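Local coordinates for protein type II restriction enzyme NgoMIV (Neisseria gonorrhoeae, PDB 1FIU) that cuts double-stranded DNA within the sequence 5'-GCCGGC-3', working as a homotetramer with two magnesium ions per subunit, at residues Y108-A116 with N204-P214; P214-P223 with E237-A245. All coordinates share one frame; numbering follows the deposited sequence.

Interaction 1: Y108-A116 with N204-P214; sequences YQQYAHLTA and NLVRNRKGRLP
Tyr111, Gln110 and His113 meet the chain where helix 197-208 runs out and becomes the loop leading to strand 215-220, a connection within the PDDEXK nuclease fold that also faces other subunits. Hydrogen bonds come first. Tyr111 OH donates to Leu205 O at 2.7 Å, the hydroxyl lying 31° out of the carbonyl plane, while the carbonyl oxygen sits at the edge of the phenol ring. Past the end of the helix, Lys210 N gives a bond to Gln110 O at 3.1 Å, in the carbonyl plane and on a lone pair. The Gln110 chain bends at chi2 (102°), which carries NE2 to Arg212 O for a straight but weak bond of 3.3 Å; the same nitrogen also donates to Leu180 O of strand 179-187.

Two apolar side chains pack on the tyrosine ring. Leu205 CD2 lies off-centre against it, 3.6 Å from Tyr111 CZ, and the two side chains cross at nearly a right angle. The Tyr111 and Pro214 side chains come from opposite directions, Pro214 CG arriving at the ring edge.

The third kind of contact is CH-pi packing on an imidazole, joined by a water. The chi1 of His113, 55°, sets CG between the backbone N and carbonyl carbon, and the ring then takes the extended Lys210 chain over one face, with CE almost on the ring normal. That chain runs on to put NZ against Glu126 of the third subunit, in a salt bridge, and Gly271 O of the second. At the edge of the imidazole, a water lies 3.0 Å from His113 NE2 and donates to Asn208 OD1, also at 3.0 Å.

Interaction 2: P214-P223 with E237-A245; sequences PHIVVVTAEP and EIDCVYHFA
Val218 CG2 packs against Ile238 CG2 at 4.0 Å, and Ile238 CD1 reaches on to Ile216 CG2, the two isoleucines crossing at about a right angle. Val241 CG2 touches Val218 CB on this same face, and helix 197-208 closes over it through Ala198 and Leu205. On the other face Val217 CG1 meets Tyr242 CE1 at 3.7 Å, with Val219 CG2 resting near Tyr242 CB; the tyrosine hydroxyl goes on to Asp283. Ala221 CB sits over one face of the Phe244 ring, offset toward its rim, while Ala245 CB lies over the opposite face.

Between these layers runs the parallel ladder: Tyr242 N to Val218 O at 2.8 Å, Thr220 N to Tyr242 O and Phe244 N to Thr220 O.

Asp239 OD2 takes Ile216 N at 2.9 Å from above the carboxylate plane, and Asp239 N returns a bond to Ile216 O; OD1 makes a salt bridge with Arg209 of the second subunit. At the far end His243, its CG anti to the backbone N (chi1 -166°), sends NE2 to Glu222 O at 2.8 Å, the acceptor lying in the imidazole plane. Thr220 OG1 accepts from Glu222 N in an ST turn and also bonds to Lys187 O.

Strands 215-220 and 240-243, joined through helix 225-232, form a beta-alpha-beta crossover in the central sheet of the PDDEXK nuclease, with strand 215-220 next to strand 179-187, which carries the magnesium ligand Cys186.

Both contacts are buried, but the centre of interaction 1 is about 18 Å from the centre of the chain, that of interaction 2 about 6 Å. Pro214 belongs to both: the loop of interaction 1 ends where strand 215-220 begins, and Leu205 CB packs on Ile216 CD1 at 3.9 Å, seating helix 197-208 on the sheet. Interaction 2 is a parallel backbone ladder with valines and isoleucines on one face, and valines beside Tyr242 on the other; interaction 1 joins loops and helix ends through individually placed polar groups, a water and a lysine over an imidazole. Both reach the second subunit, where Arg209 in one copy pairs with Asp239 in the other; Lys210 of interaction 1 also reaches the third.

Interaction 1: Y108-A116 with N204-P214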
loop_
_atom_site.group_PDB
_atom_site.type_symbol
_atom_site.label_atom_id
_atom_site.label_comp_id
_atom_site.label_asym_id
_atom_site.label_seq_id
_atom_site.Cartn_x
_atom_site.Cartn_y
_atom_site.Cartn_z
ATOM N N TYR I 108 -5.913 14.639 17.100
ATOM C CA TYR I 108 -5.918 15.475 15.902
ATOM C C TYR I 108 -6.932 14.993 14.891
ATOM O O TYR I 108 -7.229 13.806 14.770
ATOM C CB TYR I 108 -4.506 15.539 15.312
ATOM C CG TYR I 108 -3.569 16.000 16.393
ATOM C CD1 TYR I 108 -2.753 15.098 17.053
ATOM C CD2 TYR I 108 -3.650 17.303 16.884
ATOM C CE1 TYR I 108 -2.036 15.479 18.212
ATOM C CE2 TYR I 108 -2.953 17.693 18.026
ATOM C CZ TYR I 108 -2.153 16.772 18.688
ATOM O OH TYR I 108 -1.510 17.137 19.853
ATOM N N GLN I 109 -7.468 15.954 14.175
ATOM C CA GLN I 109 -8.540 15.702 13.255
ATOM C C GLN I 109 -8.455 14.521 12.307
ATOM O O GLN I 109 -9.381 13.715 12.242
ATOM C CB GLN I 109 -8.790 16.973 12.478
ATOM C CG GLN I 109 -10.197 17.119 12.069
ATOM C CD GLN I 109 -10.469 18.501 11.539
ATOM O OE1 GLN I 109 -10.269 19.516 12.235
ATOM N NE2 GLN I 109 -10.917 18.561 10.298
ATOM N N GLN I 110 -7.346 14.405 11.578
ATOM C CA GLN I 110 -7.249 13.333 10.607
ATOM C C GLN I 110 -7.195 11.937 11.179
ATOM O O GLN I 110 -7.376 10.978 10.441
ATOM C CB GLN I 110 -6.027 13.523 9.695
ATOM C CG GLN I 110 -5.908 14.914 9.118
ATOM C CD GLN I 110 -4.882 15.725 9.858
ATOM O OE1 GLN I 110 -5.034 16.013 11.057
ATOM N NE2 GLN I 110 -3.795 16.075 9.159
ATOM N N TYR I 111 -6.957 11.805 12.488
ATOM C CA TYR I 111 -6.860 10.480 13.106
ATOM C C TYR I 111 -7.740 10.300 14.352
ATOM O O TYR I 111 -7.590 9.312 15.088
ATOM C CB TYR I 111 -5.399 10.206 13.488
ATOM C CG TYR I 111 -4.452 10.290 12.292
ATOM C CD1 TYR I 111 -3.762 11.467 12.007
ATOM C CD2 TYR I 111 -4.358 9.232 11.388
ATOM C CE1 TYR I 111 -2.990 11.594 10.833
ATOM C CE2 TYR I 111 -3.596 9.350 10.197
ATOM C CZ TYR I 111 -2.928 10.525 9.941
ATOM O OH TYR I 111 -2.228 10.674 8.771
ATOM N N ALA I 112 -8.673 11.219 14.553
ATOM C CA ALA I 112 -9.538 11.158 15.747
ATOM C C ALA I 112 -10.353 9.874 15.839
ATOM O O ALA I 112 -10.692 9.437 16.939
ATOM C CB ALA I 112 -10.459 12.367 15.768
ATOM N N HIS I 113 -10.677 9.259 14.703
ATOM C CA HIS I 113 -11.445 8.021 14.726
ATOM C C HIS I 113 -10.713 6.826 15.322
ATOM O O HIS I 113 -11.334 5.808 15.590
ATOM C CB HIS I 113 -11.897 7.633 13.308
ATOM C CG HIS I 113 -10.767 7.523 12.331
ATOM N ND1 HIS I 113 -10.038 8.622 11.936
ATOM C CD2 HIS I 113 -10.246 6.462 11.664
ATOM C CE1 HIS I 113 -9.118 8.251 11.063
ATOM N NE2 HIS I 113 -9.222 6.949 10.879
ATOM N N LEU I 114 -9.399 6.923 15.512
ATOM C CA LEU I 114 -8.675 5.810 16.091
ATOM C C LEU I 114 -9.119 5.585 17.543
ATOM O O LEU I 114 -9.048 4.465 18.052
ATOM C CB LEU I 114 -7.167 6.048 15.999
ATOM C CG LEU I 114 -6.626 6.055 14.557
ATOM C CD1 LEU I 114 -5.117 6.159 14.631
ATOM C CD2 LEU I 114 -7.041 4.807 13.792
ATOM N N THR I 115 -9.606 6.636 18.195
ATOM C CA THR I 115 -10.104 6.487 19.577
ATOM C C THR I 115 -11.318 5.557 19.568
ATOM O O THR I 115 -11.447 4.667 20.418
ATOM C CB THR I 115 -10.549 7.838 20.203
ATOM O OG1 THR I 115 -9.409 8.688 20.394
ATOM C CG2 THR I 115 -11.204 7.605 21.575
ATOM N N ALA I 116 -12.222 5.763 18.616
ATOM C CA ALA I 116 -13.415 4.924 18.537
ATOM C C ALA I 116 -13.045 3.476 18.213
ATOM O O ALA I 116 -13.613 2.528 18.788
ATOM C CB ALA I 116 -14.376 5.480 17.494
ATOM N N ASN I 204 1.257 3.846 8.303
ATOM C CA ASN I 204 0.065 3.922 9.138
ATOM C C ASN I 204 -0.582 5.306 9.005
ATOM O O ASN I 204 -1.811 5.434 8.972
ATOM C CB ASN I 204 0.411 3.645 10.595
ATOM C CG ASN I 204 0.533 2.146 10.881
ATOM O OD1 ASN I 204 -0.157 1.335 10.258
ATOM N ND2 ASN I 204 1.390 1.778 11.830
ATOM N N LEU I 205 0.231 6.356 8.921
ATOM C CA LEU I 205 -0.311 7.705 8.770
ATOM C C LEU I 205 -1.006 7.822 7.401
ATOM O O LEU I 205 -2.047 8.483 7.253
ATOM C CB LEU I 205 0.827 8.738 8.867
ATOM C CG LEU I 205 1.412 8.912 10.275
ATOM C CD1 LEU I 205 2.594 9.883 10.201
ATOM C CD2 LEU I 205 0.311 9.427 11.206
ATOM N N VAL I 206 -0.419 7.181 6.387
ATOM C CA VAL I 206 -1.024 7.210 5.061
ATOM C C VAL I 206 -2.361 6.469 5.022
ATOM O O VAL I 206 -3.394 7.015 4.578
ATOM C CB VAL I 206 -0.103 6.532 3.996
ATOM C CG1 VAL I 206 -0.876 6.317 2.682
ATOM C CG2 VAL I 206 1.136 7.376 3.765
ATOM N N ARG I 207 -2.327 5.221 5.485
ATOM C CA ARG I 207 -3.493 4.346 5.433
ATOM C C ARG I 207 -4.705 4.729 6.244
ATOM O O ARG I 207 -5.831 4.390 5.866
ATOM C CB ARG I 207 -3.085 2.920 5.828
ATOM C CG ARG I 207 -2.165 2.276 4.803
ATOM C CD ARG I 207 -1.650 0.914 5.249
ATOM N NE ARG I 207 -0.862 0.310 4.173
ATOM C CZ ARG I 207 -0.104 -0.775 4.303
ATOM N NH1 ARG I 207 -0.023 -1.394 5.473
ATOM N NH2 ARG I 207 0.582 -1.233 3.258
ATOM N N ASN I 208 -4.493 5.443 7.339
ATOM C CA ASN I 208 -5.606 5.758 8.248
ATOM C C ASN I 208 -6.119 7.190 8.252
ATOM O O ASN I 208 -6.997 7.540 9.048
ATOM C CB ASN I 208 -5.191 5.359 9.677
ATOM C CG ASN I 208 -5.050 3.866 9.818
ATOM O OD1 ASN I 208 -6.047 3.147 9.786
ATOM N ND2 ASN I 208 -3.814 3.380 9.913
ATOM N N ARG I 209 -5.593 8.032 7.374
ATOM C CA ARG I 209 -5.990 9.435 7.390
ATOM C C ARG I 209 -7.364 9.780 6.844
ATOM O O ARG I 209 -7.884 9.114 5.947
ATOM C CB ARG I 209 -5.008 10.283 6.574
ATOM C CG ARG I 209 -5.215 10.124 5.051
ATOM C CD ARG I 209 -4.134 10.867 4.239
ATOM N NE ARG I 209 -4.490 10.939 2.820
ATOM C CZ ARG I 209 -4.326 9.958 1.927
ATOM N NH1 ARG I 209 -3.787 8.788 2.268
ATOM N NH2 ARG I 209 -4.722 10.147 0.658
ATOM N N LYS I 210 -7.930 10.842 7.410
ATOM C CA LYS I 210 -9.174 11.421 6.902
ATOM C C LYS I 210 -8.743 12.870 6.752
ATOM O O LYS I 210 -8.616 13.603 7.741
ATOM C CB LYS I 210 -10.316 11.263 7.910
ATOM C CG LYS I 210 -10.720 9.818 8.070
ATOM C CD LYS I 210 -11.988 9.723 8.923
ATOM C CE LYS I 210 -12.400 8.287 9.085
ATOM N NZ LYS I 210 -13.676 8.202 9.905
ATOM N N GLY I 211 -8.485 13.288 5.520
ATOM C CA GLY I 211 -8.012 14.634 5.263
ATOM C C GLY I 211 -6.621 14.578 4.631
ATOM O O GLY I 211 -6.182 13.479 4.278
ATOM N N ARG I 212 -5.947 15.729 4.475
ATOM C CA ARG I 212 -4.619 15.747 3.839
ATOM C C ARG I 212 -3.560 15.099 4.732
ATOM O O ARG I 212 -3.525 15.300 5.929
ATOM C CB ARG I 212 -4.162 17.178 3.490
ATOM C CG ARG I 212 -2.899 17.177 2.554
ATOM C CD ARG I 212 -2.352 18.578 2.209
ATOM N NE ARG I 212 -1.158 18.472 1.366
ATOM C CZ ARG I 212 -0.431 19.494 0.903
ATOM N NH1 ARG I 212 -0.751 20.751 1.190
ATOM N NH2 ARG I 212 0.636 19.252 0.133
ATOM N N LEU I 213 -2.697 14.311 4.116
ATOM C CA LEU I 213 -1.625 13.653 4.840
ATOM C C LEU I 213 -0.678 14.688 5.407
ATOM O O LEU I 213 -0.364 15.674 4.736
ATOM C CB LEU I 213 -0.817 12.800 3.857
ATOM C CG LEU I 213 0.237 11.863 4.483
ATOM C CD1 LEU I 213 -0.451 10.762 5.268
ATOM C CD2 LEU I 213 1.059 11.233 3.357
ATOM N N PRO I 214 -0.242 14.504 6.665
ATOM C CA PRO I 214 0.714 15.440 7.284
ATOM C C PRO I 214 2.062 15.292 6.567
ATOM O O PRO I 214 2.284 14.336 5.828
ATOM C CB PRO I 214 0.912 14.891 8.697
ATOM C CG PRO I 214 -0.337 14.059 8.980
ATOM C CD PRO I 214 -0.704 13.468 7.607
HETATM O O HOH W 1 -8.707 4.409 9.286
#

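Interaction 2: P214-P223 with E237-A245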
loop_
_atom_site.group_PDB
_atom_site.type_symbol
_atom_site.label_atom_id
_atom_site.label_comp_id
_atom_site.label_asym_id
_atom_site.label_seq_id
_atom_site.Cartn_x
_atom_site.Cartn_y
_atom_site.Cartn_z
ATOM N N PRO I 214 -0.242 14.504 6.665
ATOM C CA PRO I 214 0.714 15.440 7.284
ATOM C C PRO I 214 2.062 15.292 6.567
ATOM O O PRO I 214 2.284 14.336 5.828
ATOM C CB PRO I 214 0.912 14.891 8.697
ATOM C CG PRO I 214 -0.337 14.059 8.980
ATOM C CD PRO I 214 -0.704 13.468 7.607
ATOM N N HIS I 215 2.948 16.253 6.789
ATOM C CA HIS I 215 4.324 16.093 6.322
ATOM C C HIS I 215 4.817 14.847 7.105
ATOM O O HIS I 215 4.473 14.658 8.272
ATOM C CB HIS I 215 5.181 17.281 6.762
ATOM C CG HIS I 215 4.979 18.504 5.933
ATOM N ND1 HIS I 215 4.066 19.493 6.243
ATOM C CD2 HIS I 215 5.595 18.903 4.794
ATOM C CE1 HIS I 215 4.135 20.451 5.335
ATOM N NE2 HIS I 215 5.054 20.116 4.445
ATOM N N ILE I 216 5.626 13.997 6.473
ATOM C CA ILE I 216 6.197 12.813 7.129
ATOM C C ILE I 216 7.687 12.887 6.785
ATOM O O ILE I 216 8.083 12.639 5.629
ATOM C CB ILE I 216 5.589 11.488 6.588
ATOM C CG1 ILE I 216 4.065 11.455 6.850
ATOM C CG2 ILE I 216 6.221 10.284 7.312
ATOM C CD1 ILE I 216 3.369 10.257 6.264
ATOM N N VAL I 217 8.504 13.238 7.776
ATOM C CA VAL I 217 9.946 13.392 7.518
ATOM C C VAL I 217 10.779 12.725 8.596
ATOM O O VAL I 217 10.275 12.365 9.657
ATOM C CB VAL I 217 10.325 14.886 7.459
ATOM C CG1 VAL I 217 9.534 15.588 6.346
ATOM C CG2 VAL I 217 10.051 15.551 8.851
ATOM N N VAL I 218 12.062 12.546 8.307
ATOM C CA VAL I 218 12.982 11.942 9.264
ATOM C C VAL I 218 14.186 12.863 9.375
ATOM O O VAL I 218 14.655 13.373 8.367
ATOM C CB VAL I 218 13.496 10.569 8.777
ATOM C CG1 VAL I 218 14.496 10.021 9.776
ATOM C CG2 VAL I 218 12.328 9.601 8.592
ATOM N N VAL I 219 14.660 13.099 10.600
ATOM C CA VAL I 219 15.867 13.928 10.805
ATOM C C VAL I 219 16.883 12.989 11.455
ATOM O O VAL I 219 16.553 12.263 12.380
ATOM C CB VAL I 219 15.596 15.116 11.765
ATOM C CG1 VAL I 219 16.932 15.877 12.049
ATOM C CG2 VAL I 219 14.567 16.067 11.132
ATOM N N THR I 220 18.124 13.007 10.978
ATOM C CA THR I 220 19.112 12.087 11.526
ATOM C C THR I 220 20.506 12.691 11.654
ATOM O O THR I 220 20.853 13.635 10.938
ATOM C CB THR I 220 19.184 10.802 10.622
ATOM O OG1 THR I 220 19.982 9.799 11.264
ATOM C CG2 THR I 220 19.781 11.134 9.245
ATOM N N ALA I 221 21.296 12.149 12.587
ATOM C CA ALA I 221 22.679 12.593 12.730
ATOM C C ALA I 221 23.599 11.445 12.303
ATOM O O ALA I 221 24.800 11.488 12.558
ATOM C CB ALA I 221 22.982 13.019 14.158
ATOM N N GLU I 222 23.041 10.427 11.646
ATOM C CA GLU I 222 23.865 9.294 11.174
ATOM C C GLU I 222 24.947 9.822 10.219
ATOM O O GLU I 222 24.648 10.515 9.237
ATOM C CB GLU I 222 22.973 8.255 10.474
ATOM C CG GLU I 222 23.765 7.187 9.685
ATOM C CD GLU I 222 24.751 6.433 10.564
ATOM O OE1 GLU I 222 25.840 6.087 10.053
ATOM O OE2 GLU I 222 24.444 6.173 11.753
ATOM N N PRO I 223 26.225 9.463 10.454
ATOM C CA PRO I 223 27.254 9.987 9.548
ATOM C C PRO I 223 27.435 9.315 8.185
ATOM O O PRO I 223 27.898 9.954 7.231
ATOM C CB PRO I 223 28.539 9.892 10.396
ATOM C CG PRO I 223 28.296 8.678 11.217
ATOM C CD PRO I 223 26.825 8.841 11.646
ATOM N N GLU I 237 6.536 6.234 1.668
ATOM C CA GLU I 237 6.343 6.300 3.128
ATOM C C GLU I 237 6.861 7.594 3.741
ATOM O O GLU I 237 6.161 8.248 4.517
ATOM C CB GLU I 237 7.083 5.149 3.813
ATOM C CG GLU I 237 6.734 3.742 3.354
ATOM C CD GLU I 237 7.660 3.175 2.280
ATOM O OE1 GLU I 237 8.833 3.609 2.115
ATOM O OE2 GLU I 237 7.199 2.253 1.592
ATOM N N ILE I 238 8.090 7.944 3.370
ATOM C CA ILE I 238 8.819 9.097 3.866
ATOM C C ILE I 238 8.920 10.196 2.815
ATOM O O ILE I 238 9.397 9.959 1.681
ATOM C CB ILE I 238 10.255 8.642 4.288
ATOM C CG1 ILE I 238 10.159 7.492 5.295
ATOM C CG2 ILE I 238 11.067 9.805 4.835
ATOM C CD1 ILE I 238 9.346 7.766 6.500
ATOM N N ASP I 239 8.494 11.406 3.173
ATOM C CA ASP I 239 8.555 12.520 2.222
ATOM C C ASP I 239 9.992 12.872 1.835
ATOM O O ASP I 239 10.294 13.070 0.654
ATOM C CB ASP I 239 7.928 13.797 2.802
ATOM C CG ASP I 239 6.433 13.658 3.101
ATOM O OD1 ASP I 239 5.834 12.618 2.795
ATOM O OD2 ASP I 239 5.883 14.619 3.657
ATOM N N CYS I 240 10.847 13.001 2.847
ATOM C CA CYS I 240 12.247 13.376 2.659
ATOM C C CYS I 240 12.992 13.180 3.982
ATOM O O CYS I 240 12.377 13.177 5.049
ATOM C CB CYS I 240 12.332 14.846 2.242
ATOM S SG CYS I 240 13.998 15.329 1.586
ATOM N N VAL I 241 14.313 13.004 3.909
ATOM C CA VAL I 241 15.143 12.852 5.103
ATOM C C VAL I 241 16.012 14.099 5.219
ATOM O O VAL I 241 16.437 14.672 4.210
ATOM C CB VAL I 241 16.022 11.575 4.996
ATOM C CG1 VAL I 241 17.026 11.484 6.155
ATOM C CG2 VAL I 241 15.127 10.350 5.038
ATOM N N TYR I 242 16.268 14.535 6.445
ATOM C CA TYR I 242 17.065 15.737 6.675
ATOM C C TYR I 242 18.246 15.398 7.576
ATOM O O TYR I 242 18.058 14.798 8.623
ATOM C CB TYR I 242 16.196 16.811 7.337
ATOM C CG TYR I 242 15.054 17.228 6.433
ATOM C CD1 TYR I 242 13.925 16.415 6.280
ATOM C CD2 TYR I 242 15.128 18.414 5.696
ATOM C CE1 TYR I 242 12.879 16.778 5.395
ATOM C CE2 TYR I 242 14.090 18.785 4.812
ATOM C CZ TYR I 242 12.971 17.955 4.669
ATOM O OH TYR I 242 11.978 18.318 3.783
ATOM N N HIS I 243 19.455 15.775 7.145
ATOM C CA HIS I 243 20.671 15.476 7.890
ATOM C C HIS I 243 21.035 16.642 8.809
ATOM O O HIS I 243 20.947 17.814 8.406
ATOM C CB HIS I 243 21.838 15.201 6.909
ATOM C CG HIS I 243 23.029 14.555 7.559
ATOM N ND1 HIS I 243 24.111 15.274 8.023
ATOM C CD2 HIS I 243 23.261 13.264 7.897
ATOM C CE1 HIS I 243 24.959 14.451 8.625
ATOM N NE2 HIS I 243 24.467 13.224 8.563
ATOM N N PHE I 244 21.475 16.315 10.024
ATOM C CA PHE I 244 21.815 17.339 11.001
ATOM C C PHE I 244 22.996 18.230 10.626
ATOM O O PHE I 244 23.144 19.326 11.175
ATOM C CB PHE I 244 22.055 16.708 12.391
ATOM C CG PHE I 244 23.500 16.373 12.687
ATOM C CD1 PHE I 244 24.139 16.947 13.785
ATOM C CD2 PHE I 244 24.211 15.451 11.899
ATOM C CE1 PHE I 244 25.457 16.603 14.108
ATOM C CE2 PHE I 244 25.536 15.107 12.223
ATOM C CZ PHE I 244 26.147 15.683 13.324
ATOM N N ALA I 245 23.812 17.784 9.672
ATOM C CA ALA I 245 24.981 18.572 9.265
ATOM C C ALA I 245 25.361 18.190 7.845
ATOM O O ALA I 245 26.457 17.695 7.571
ATOM C CB ALA I 245 26.143 18.291 10.232
HETATM O O HOH W 2 3.038 13.901 3.043
#